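Local coordinates for protein CdnC (Chryseobacterium gregarium DSM 19109, PDB 7MGV) that probably uses ATP to close omega-ester macrocycles in a ribosomally made precursor peptide, acting as an ATP-grasp ligase of graspetide biosynthesis, at residues D56-K61 against G118-T123; D271-T276 against F321-N326; M285-L290 against P346-R351. All blocks are in the same frame, centred on the assembly; numbering follows the deposited sequence.

Contact 1 of 3, residues D56-K61 against G118-T123; sequences DEYPLK and GEIRNT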
loop_
_atom_site.group_PDB
_atom_site.type_symbol
_atom_site.label_atom_id
_atom_site.label_comp_id
_atom_site.label_asym_id
_atom_site.label_seq_id
_atom_site.Cartn_x
_atom_site.Cartn_y
_atom_site.Cartn_z
ATOM N N ASP A 56 5.527 13.646 11.812
ATOM C CA ASP A 56 5.573 13.139 13.178
ATOM C C ASP A 56 4.768 14.005 14.134
ATOM O O ASP A 56 4.362 13.521 15.197
ATOM C CB ASP A 56 7.021 13.037 13.659
ATOM C CG ASP A 56 7.800 14.320 13.442
ATOM O OD1 ASP A 56 7.487 15.055 12.481
ATOM O OD2 ASP A 56 8.728 14.589 14.233
ATOM N N GLU A 57 4.524 15.265 13.780
ATOM C CA GLU A 57 3.760 16.172 14.624
ATOM C C GLU A 57 2.256 16.054 14.414
ATOM O O GLU A 57 1.503 16.832 15.010
ATOM C CB GLU A 57 4.201 17.616 14.378
ATOM C CG GLU A 57 5.706 17.837 14.389
ATOM C CD GLU A 57 6.315 17.832 15.784
ATOM O OE1 GLU A 57 6.918 18.859 16.160
ATOM O OE2 GLU A 57 6.214 16.812 16.500
ATOM N N TYR A 58 1.801 15.112 13.583
ATOM C CA TYR A 58 0.380 14.845 13.397
ATOM C C TYR A 58 -0.002 13.603 14.182
ATOM O O TYR A 58 0.714 12.594 14.105
ATOM C CB TYR A 58 0.060 14.645 11.917
ATOM C CG TYR A 58 -1.373 14.242 11.639
ATOM C CD1 TYR A 58 -2.387 15.192 11.604
ATOM C CD2 TYR A 58 -1.712 12.914 11.408
ATOM C CE1 TYR A 58 -3.697 14.829 11.354
ATOM C CE2 TYR A 58 -3.021 12.543 11.156
ATOM C CZ TYR A 58 -4.007 13.504 11.131
ATOM O OH TYR A 58 -5.310 13.140 10.879
ATOM N N PRO A 59 -1.113 13.608 14.935
ATOM C CA PRO A 59 -2.095 14.688 15.037
ATOM C C PRO A 59 -1.881 15.607 16.236
ATOM O O PRO A 59 -2.722 16.466 16.501
ATOM C CB PRO A 59 -3.402 13.921 15.189
ATOM C CG PRO A 59 -3.004 12.750 16.041
ATOM C CD PRO A 59 -1.558 12.421 15.688
ATOM N N LEU A 60 -0.769 15.427 16.950
ATOM C CA LEU A 60 -0.571 16.146 18.206
ATOM C C LEU A 60 -0.352 17.636 17.968
ATOM O O LEU A 60 -1.101 18.475 18.481
ATOM C CB LEU A 60 0.601 15.538 18.980
ATOM C CG LEU A 60 0.345 15.286 20.468
ATOM C CD1 LEU A 60 -0.904 14.437 20.665
ATOM C CD2 LEU A 60 1.550 14.627 21.123
ATOM N N LYS A 61 0.671 17.991 17.189
ATOM C CA LYS A 61 1.088 19.382 17.070
ATOM C C LYS A 61 0.583 20.076 15.808
ATOM O O LYS A 61 0.632 21.310 15.746
ATOM C CB LYS A 61 2.618 19.477 17.141
ATOM C CG LYS A 61 3.177 19.180 18.533
ATOM C CD LYS A 61 4.698 19.135 18.539
ATOM C CE LYS A 61 5.253 19.046 19.955
ATOM N NZ LYS A 61 4.694 17.894 20.719
ATOM N N GLY A 118 -3.955 3.332 13.788
ATOM C CA GLY A 118 -4.499 2.909 12.508
ATOM C C GLY A 118 -5.358 3.979 11.866
ATOM O O GLY A 118 -5.209 4.286 10.680
ATOM N N GLU A 119 -6.259 4.577 12.649
ATOM C CA GLU A 119 -7.123 5.623 12.109
ATOM C C GLU A 119 -6.320 6.855 11.705
ATOM O O GLU A 119 -6.595 7.468 10.668
ATOM C CB GLU A 119 -8.203 5.997 13.123
ATOM C CG GLU A 119 -9.139 7.098 12.644
ATOM C CD GLU A 119 -10.179 6.600 11.654
ATOM O OE1 GLU A 119 -10.287 5.369 11.464
ATOM O OE2 GLU A 119 -10.891 7.442 11.067
ATOM N N ILE A 120 -5.324 7.232 12.510
ATOM C CA ILE A 120 -4.484 8.383 12.185
ATOM C C ILE A 120 -3.762 8.154 10.862
ATOM O O ILE A 120 -3.796 9.000 9.954
ATOM C CB ILE A 120 -3.490 8.651 13.330
ATOM C CG1 ILE A 120 -4.207 9.246 14.543
ATOM C CG2 ILE A 120 -2.362 9.557 12.868
ATOM C CD1 ILE A 120 -3.422 9.131 15.834
ATOM N N ARG A 121 -3.097 7.001 10.737
ATOM C CA ARG A 121 -2.367 6.688 9.517
ATOM C C ARG A 121 -3.294 6.641 8.316
ATOM O O ARG A 121 -2.951 7.143 7.242
ATOM C CB ARG A 121 -1.629 5.358 9.670
ATOM C CG ARG A 121 -0.687 5.047 8.518
ATOM C CD ARG A 121 0.037 3.727 8.725
ATOM N NE ARG A 121 -0.737 2.593 8.234
ATOM C CZ ARG A 121 -0.489 1.326 8.552
ATOM N NH1 ARG A 121 0.518 1.031 9.363
ATOM N NH2 ARG A 121 -1.244 0.355 8.059
ATOM N N ASN A 122 -4.478 6.045 8.476
ATOM C CA ASN A 122 -5.385 5.940 7.342
ATOM C C ASN A 122 -5.911 7.305 6.927
ATOM O O ASN A 122 -5.990 7.599 5.733
ATOM C CB ASN A 122 -6.538 4.998 7.670
ATOM C CG ASN A 122 -7.297 4.559 6.435
ATOM O OD1 ASN A 122 -8.032 5.341 5.832
ATOM N ND2 ASN A 122 -7.116 3.302 6.047
ATOM N N THR A 123 -6.259 8.159 7.892
ATOM C CA THR A 123 -6.735 9.499 7.563
ATOM C C THR A 123 -5.668 10.287 6.811
ATOM O O THR A 123 -5.946 10.910 5.776
ATOM C CB THR A 123 -7.145 10.233 8.842
ATOM O OG1 THR A 123 -8.316 9.618 9.393
ATOM C CG2 THR A 123 -7.435 11.700 8.555
#
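T123, which meets Y58 across this contact, sends two donors to one acceptor. Its OG1 lies 3.0 Å from E119 O, and its backbone N lies 2.9 Å from E119 O. They reach this carbonyl oxygen from opposite faces of its plane, with OG1 tilted 34° from it. The grip fixes the T123 side chain with OG1 beside its own backbone N (chi1 -68°) and the methyl turned to the loop. There T123 CG2 rests 3.5 Å from Y58 OH.

I120 carries most of the contact from the helix side. Its two branches part: CG2 lies 3.5 Å from Y58 CE2, and CD1 lies 3.6 Å from P59 CG. The I120 and Y58 side chains run antiparallel alongside each other, while P59 lies roughly perpendicular to I120. I120 O sits in plane at the edge of the Y58 ring. The Y58-P59 peptide is cis, which brings the proline back onto the tyrosine. P59 CB covers the middle of one face of the Y58 ring, 3.8 Å from its plane.

The contact also lies at the dimer interface. E119 binds Q189 and T190 of the second subunit, and Y221 of that subunit packs on I120. Within the pre-ATP-grasp domain, the loop between strands 48-54 and 63-69 rests on helix 110-130, and P59 also touches I104 of helix 104-107.

Contact 2 of 3, residues D271-T276 against F321-N326; sequences DKWIPT and FFWLDN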
loop_
_atom_site.group_PDB
_atom_site.type_symbol
_atom_site.label_atom_id
_atom_site.label_comp_id
_atom_site.label_asym_id
_atom_site.label_seq_id
_atom_site.Cartn_x
_atom_site.Cartn_y
_atom_site.Cartn_z
ATOM N N ASP A 271 36.729 5.309 -0.641
ATOM C CA ASP A 271 35.498 5.094 0.107
ATOM C C ASP A 271 34.405 6.091 -0.250
ATOM O O ASP A 271 33.303 6.006 0.304
ATOM C CB ASP A 271 35.779 5.162 1.613
ATOM C CG ASP A 271 36.698 6.310 1.983
ATOM O OD1 ASP A 271 36.246 7.474 1.944
ATOM O OD2 ASP A 271 37.872 6.047 2.318
ATOM N N LYS A 272 34.675 7.023 -1.158
ATOM C CA LYS A 272 33.735 8.074 -1.514
ATOM C C LYS A 272 33.176 7.825 -2.907
ATOM O O LYS A 272 33.908 7.431 -3.821
ATOM C CB LYS A 272 34.406 9.449 -1.464
ATOM C CG LYS A 272 35.025 9.788 -0.120
ATOM C CD LYS A 272 34.539 11.138 0.381
ATOM C CE LYS A 272 35.000 11.397 1.806
ATOM N NZ LYS A 272 33.919 11.990 2.640
ATOM N N TRP A 273 31.876 8.050 -3.060
ATOM C CA TRP A 273 31.256 7.990 -4.375
ATOM C C TRP A 273 31.748 9.145 -5.233
ATOM O O TRP A 273 31.858 10.283 -4.770
ATOM C CB TRP A 273 29.735 8.041 -4.248
ATOM C CG TRP A 273 29.179 6.920 -3.438
ATOM C CD1 TRP A 273 29.022 6.888 -2.083
ATOM C CD2 TRP A 273 28.715 5.659 -3.928
ATOM N NE1 TRP A 273 28.486 5.682 -1.700
ATOM C CE2 TRP A 273 28.286 4.911 -2.813
ATOM C CE3 TRP A 273 28.617 5.090 -5.200
ATOM C CZ2 TRP A 273 27.770 3.624 -2.933
ATOM C CZ3 TRP A 273 28.106 3.811 -5.318
ATOM C CH2 TRP A 273 27.690 3.091 -4.190
ATOM N N ILE A 274 32.057 8.849 -6.490
ATOM C CA ILE A 274 32.448 9.902 -7.423
ATOM C C ILE A 274 31.405 9.971 -8.532
ATOM O O ILE A 274 30.895 8.930 -8.968
ATOM C CB ILE A 274 33.862 9.670 -7.981
ATOM C CG1 ILE A 274 33.919 8.400 -8.831
ATOM C CG2 ILE A 274 34.876 9.600 -6.846
ATOM C CD1 ILE A 274 35.118 8.338 -9.757
ATOM N N PRO A 275 31.031 11.166 -8.988
ATOM C CA PRO A 275 30.109 11.260 -10.123
ATOM C C PRO A 275 30.695 10.591 -11.356
ATOM O O PRO A 275 31.905 10.628 -11.597
ATOM C CB PRO A 275 29.944 12.770 -10.326
ATOM C CG PRO A 275 30.269 13.364 -8.994
ATOM C CD PRO A 275 31.331 12.484 -8.404
ATOM N N THR A 276 29.819 9.970 -12.136
ATOM C CA THR A 276 30.223 9.231 -13.322
ATOM C C THR A 276 29.125 9.374 -14.367
ATOM O O THR A 276 28.070 9.964 -14.113
ATOM C CB THR A 276 30.500 7.761 -12.986
ATOM O OG1 THR A 276 31.154 7.128 -14.093
ATOM C CG2 THR A 276 29.199 7.028 -12.682
ATOM N N PHE A 321 19.064 11.222 -0.999
ATOM C CA PHE A 321 19.929 11.763 -2.034
ATOM C C PHE A 321 20.888 12.836 -1.541
ATOM O O PHE A 321 21.786 13.221 -2.297
ATOM C CB PHE A 321 19.090 12.352 -3.178
ATOM C CG PHE A 321 18.325 13.587 -2.791
ATOM C CD1 PHE A 321 18.843 14.848 -3.045
ATOM C CD2 PHE A 321 17.092 13.489 -2.170
ATOM C CE1 PHE A 321 18.147 15.984 -2.686
ATOM C CE2 PHE A 321 16.390 14.622 -1.810
ATOM C CZ PHE A 321 16.919 15.872 -2.070
ATOM N N PHE A 322 20.728 13.329 -0.310
ATOM C CA PHE A 322 21.512 14.472 0.150
ATOM C C PHE A 322 23.002 14.158 0.181
ATOM O O PHE A 322 23.829 14.995 -0.199
ATOM C CB PHE A 322 21.032 14.904 1.534
ATOM C CG PHE A 322 21.343 16.334 1.863
ATOM C CD1 PHE A 322 21.537 16.729 3.175
ATOM C CD2 PHE A 322 21.442 17.283 0.859
ATOM C CE1 PHE A 322 21.824 18.045 3.481
ATOM C CE2 PHE A 322 21.727 18.600 1.158
ATOM C CZ PHE A 322 21.918 18.982 2.470
ATOM N N TRP A 323 23.361 12.956 0.635
ATOM C CA TRP A 323 24.768 12.583 0.741
ATOM C C TRP A 323 25.466 12.639 -0.612
ATOM O O TRP A 323 26.634 13.039 -0.700
ATOM C CB TRP A 323 24.894 11.190 1.364
ATOM C CG TRP A 323 24.093 10.111 0.670
ATOM C CD1 TRP A 323 22.757 10.129 0.377
ATOM C CD2 TRP A 323 24.585 8.848 0.205
ATOM N NE1 TRP A 323 22.393 8.963 -0.250
ATOM C CE2 TRP A 323 23.496 8.159 -0.367
ATOM C CE3 TRP A 323 25.840 8.235 0.214
ATOM C CZ2 TRP A 323 23.626 6.890 -0.925
ATOM C CZ3 TRP A 323 25.967 6.975 -0.340
ATOM C CH2 TRP A 323 24.866 6.315 -0.902
ATOM N N LEU A 324 24.769 12.246 -1.678
ATOM C CA LEU A 324 25.320 12.343 -3.024
ATOM C C LEU A 324 25.042 13.688 -3.686
ATOM O O LEU A 324 25.813 14.112 -4.556
ATOM C CB LEU A 324 24.766 11.225 -3.907
ATOM C CG LEU A 324 24.718 9.840 -3.258
ATOM C CD1 LEU A 324 23.814 8.902 -4.050
ATOM C CD2 LEU A 324 26.133 9.292 -3.154
ATOM N N ASP A 325 23.960 14.374 -3.300
ATOM C CA ASP A 325 23.724 15.721 -3.806
ATOM C C ASP A 325 24.818 16.680 -3.361
ATOM O O ASP A 325 25.136 17.635 -4.078
ATOM C CB ASP A 325 22.357 16.218 -3.348
ATOM C CG ASP A 325 22.016 17.580 -3.914
ATOM O OD1 ASP A 325 22.138 17.757 -5.144
ATOM O OD2 ASP A 325 21.623 18.467 -3.129
ATOM N N ASN A 326 25.401 16.448 -2.183
ATOM C CA ASN A 326 26.514 17.264 -1.718
ATOM C C ASN A 326 27.793 17.016 -2.506
ATOM O O ASN A 326 28.750 17.783 -2.358
ATOM C CB ASN A 326 26.766 17.013 -0.230
ATOM C CG ASN A 326 25.775 17.737 0.660
ATOM O OD1 ASN A 326 25.263 18.797 0.302
ATOM N ND2 ASN A 326 25.501 17.168 1.829
#
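The indoles of W273 and W323 form an offset edge-to-face pair, with the edge of W323 turned to the face of W273. Their planes stand at 87°. The five-membered ring of W273 and the six-membered ring of W323 have centroids 4.9 Å apart. The closest atoms are W273 NE1 and W323 CZ3, at 3.1 Å. NE1 lies near the plane of the W323 ring, at its edge.

L324 serves both rings. Its CD2 approaches the same side of W273 as W323 does, in an off-centre CH-pi contact 4.2 Å from the centroid of the five-membered ring. L324 CG rests centrally on one face of the W323 indole, 3.5 Å from its plane. With chi1 at 54°, the W323 indole folds back over its own backbone, consistent with its place against L324. A weak hydrogen bond from W323 NE1 to E320 O also holds the indole.

In this ATP-grasp ligase the contact joins the short helix 322-325 to the edge of an antiparallel sheet. Strand 274-276 is an outermost strand of that sheet and pairs with strand 244-251. W273 also touches E235, a residue of the ADP pocket, and its side chain is about 7 Å from the bound ADP.

R237 of strand 234-241 touches W273, W323 and L324.

Contact 3 of 3, residues M285-L290 against P346-R351; sequences MILELL and PRRDNR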
loop_
_atom_site.group_PDB
_atom_site.type_symbol
_atom_site.label_atom_id
_atom_site.label_comp_id
_atom_site.label_asym_id
_atom_site.label_seq_id
_atom_site.Cartn_x
_atom_site.Cartn_y
_atom_site.Cartn_z
ATOM N N MET A 285 17.462 2.655 -20.404
ATOM C CA MET A 285 16.665 1.664 -19.688
ATOM C C MET A 285 16.260 2.152 -18.300
ATOM O O MET A 285 15.188 1.790 -17.806
ATOM C CB MET A 285 17.427 0.342 -19.607
ATOM C CG MET A 285 17.447 -0.417 -20.928
ATOM S SD MET A 285 18.090 -2.093 -20.789
ATOM C CE MET A 285 19.813 -1.763 -20.425
ATOM N N ILE A 286 17.087 2.986 -17.664
ATOM C CA ILE A 286 16.705 3.583 -16.383
ATOM C C ILE A 286 15.494 4.495 -16.562
ATOM O O ILE A 286 14.509 4.428 -15.805
ATOM C CB ILE A 286 17.898 4.347 -15.779
ATOM C CG1 ILE A 286 19.006 3.380 -15.356
ATOM C CG2 ILE A 286 17.444 5.192 -14.612
ATOM C CD1 ILE A 286 18.783 2.734 -14.008
ATOM N N LEU A 287 15.561 5.378 -17.563
ATOM C CA LEU A 287 14.427 6.250 -17.853
ATOM C C LEU A 287 13.193 5.434 -18.218
ATOM O O LEU A 287 12.071 5.790 -17.842
ATOM C CB LEU A 287 14.787 7.226 -18.972
ATOM C CG LEU A 287 15.799 8.311 -18.598
ATOM C CD1 LEU A 287 16.305 9.029 -19.838
ATOM C CD2 LEU A 287 15.189 9.299 -17.616
ATOM N N GLU A 288 13.383 4.321 -18.931
ATOM C CA GLU A 288 12.252 3.461 -19.264
ATOM C C GLU A 288 11.667 2.789 -18.029
ATOM O O GLU A 288 10.454 2.571 -17.963
ATOM C CB GLU A 288 12.676 2.409 -20.287
ATOM C CG GLU A 288 11.527 1.571 -20.815
ATOM C CD GLU A 288 11.918 0.750 -22.025
ATOM O OE1 GLU A 288 11.138 -0.144 -22.415
ATOM O OE2 GLU A 288 13.007 0.998 -22.584
ATOM N N LEU A 289 12.505 2.439 -17.050
ATOM C CA LEU A 289 11.997 1.884 -15.799
ATOM C C LEU A 289 11.114 2.897 -15.082
ATOM O O LEU A 289 10.000 2.575 -14.639
ATOM C CB LEU A 289 13.163 1.452 -14.911
ATOM C CG LEU A 289 12.846 0.944 -13.504
ATOM C CD1 LEU A 289 12.108 -0.385 -13.560
ATOM C CD2 LEU A 289 14.121 0.818 -12.686
ATOM N N LEU A 290 11.595 4.138 -14.976
ATOM C CA LEU A 290 10.764 5.175 -14.368
ATOM C C LEU A 290 9.502 5.434 -15.185
ATOM O O LEU A 290 8.461 5.791 -14.621
ATOM C CB LEU A 290 11.563 6.465 -14.188
ATOM C CG LEU A 290 12.371 6.507 -12.889
ATOM C CD1 LEU A 290 13.814 6.084 -13.135
ATOM C CD2 LEU A 290 12.305 7.880 -12.244
ATOM N N PRO A 346 10.324 18.613 -17.405
ATOM C CA PRO A 346 9.394 17.617 -17.931
ATOM C C PRO A 346 8.978 16.623 -16.852
ATOM O O PRO A 346 9.807 16.128 -16.086
ATOM C CB PRO A 346 10.181 16.935 -19.052
ATOM C CG PRO A 346 11.240 17.919 -19.426
ATOM C CD PRO A 346 11.596 18.636 -18.162
ATOM N N ARG A 347 7.681 16.338 -16.800
ATOM C CA ARG A 347 7.115 15.462 -15.788
ATOM C C ARG A 347 6.423 14.271 -16.434
ATOM O O ARG A 347 5.997 14.320 -17.592
ATOM C CB ARG A 347 6.093 16.195 -14.913
ATOM C CG ARG A 347 6.529 17.545 -14.404
ATOM C CD ARG A 347 5.376 18.219 -13.688
ATOM N NE ARG A 347 5.836 18.997 -12.548
ATOM C CZ ARG A 347 5.037 19.688 -11.743
ATOM N NH1 ARG A 347 3.728 19.702 -11.951
ATOM N NH2 ARG A 347 5.556 20.366 -10.731
ATOM N N ARG A 348 6.317 13.196 -15.658
ATOM C CA ARG A 348 5.366 12.123 -15.939
ATOM C C ARG A 348 4.091 12.496 -15.196
ATOM O O ARG A 348 3.924 12.201 -14.013
ATOM C CB ARG A 348 5.917 10.770 -15.509
ATOM C CG ARG A 348 7.129 10.322 -16.309
ATOM C CD ARG A 348 7.882 9.211 -15.603
ATOM N NE ARG A 348 9.107 8.849 -16.309
ATOM C CZ ARG A 348 10.301 9.373 -16.052
ATOM N NH1 ARG A 348 10.435 10.285 -15.099
ATOM N NH2 ARG A 348 11.363 8.983 -16.746
ATOM N N ASP A 349 3.191 13.178 -15.904
ATOM C CA ASP A 349 2.009 13.761 -15.281
ATOM C C ASP A 349 1.150 12.683 -14.634
ATOM O O ASP A 349 0.705 11.745 -15.303
ATOM C CB ASP A 349 1.202 14.534 -16.324
ATOM C CG ASP A 349 0.165 15.445 -15.701
ATOM O OD1 ASP A 349 0.531 16.248 -14.819
ATOM O OD2 ASP A 349 -1.017 15.360 -16.096
ATOM N N ASN A 350 0.919 12.820 -13.327
ATOM C CA ASN A 350 0.130 11.858 -12.566
ATOM C C ASN A 350 -1.044 12.517 -11.852
ATOM O O ASN A 350 -1.519 11.998 -10.837
ATOM C CB ASN A 350 1.015 11.110 -11.563
ATOM C CG ASN A 350 1.691 12.038 -10.563
ATOM O OD1 ASN A 350 1.404 13.234 -10.507
ATOM N ND2 ASN A 350 2.596 11.482 -9.766
ATOM N N ARG A 351 -1.515 13.655 -12.356
ATOM C CA ARG A 351 -2.668 14.308 -11.752
ATOM C C ARG A 351 -3.897 13.418 -11.871
ATOM O O ARG A 351 -4.121 12.773 -12.899
ATOM C CB ARG A 351 -2.929 15.658 -12.420
ATOM C CG ARG A 351 -1.855 16.702 -12.156
ATOM C CD ARG A 351 -2.074 17.938 -13.009
ATOM N NE ARG A 351 -2.081 17.618 -14.433
ATOM C CZ ARG A 351 -2.352 18.494 -15.395
ATOM N NH1 ARG A 351 -2.640 19.752 -15.088
ATOM N NH2 ARG A 351 -2.336 18.114 -16.666
#
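R348 lays its guanidinium against L290, with one flat face over the last turns of helix 280-293. This helix packs on the antiparallel sheet of the ATP-grasp fold, where I286 and L290 touch V240 of strand 234-241. L290 CB is centred on that guanidinium face, 3.6 Å from the plane. The two side chains lie roughly perpendicular.

R348 reaches the helix as an extended chain from CG to NE. The last turn, chi4 93°, swings the guanidinium across the line of that chain and so presents its face to L290. L287 meets the group differently. Its CD2 lies in plane at the guanidinium edge, 3.9 Å from R348 NH2.

The charge is met chiefly by residues beyond the two segments. R348 NE forms a salt bridge with D291 OD1. NH1 forms another with D296 OD1 and also donates to G242 O. D291 and D296 probably balance the buried charge. The two salt bridges tie loop 346-351 to the C-terminal part of the helix and the turn after it. Across the contact itself, R348 NH2 donates a weak hydrogen bond to L287 O, at 3.4 Å and an N-H...O angle of 136°.

In the fold
From the N terminus, contact 1 comes first. It closes the chain between 61 and 118, inside the pre-ATP-grasp domain, before either of the others opens. Contacts 2 and 3 cross: their segments alternate as 271-276, 285-290, 321-326 and 346-351. Strand 274-276 leads into helix 280-293, so the two crossing loops start from neighbouring elements. Contact 2 closes the chain from 276 to 321, across helix 280-293 and strands 297-304 and 310-316. Contact 3 brings the tail beyond helix 332-341 back to helix 280-293. Contacts 2 and 3 have nearest atoms about 11 Å apart. Contact 1 is about 17 Å from each, between nearest atoms, and lies opposite contact 2 across the chain's centre.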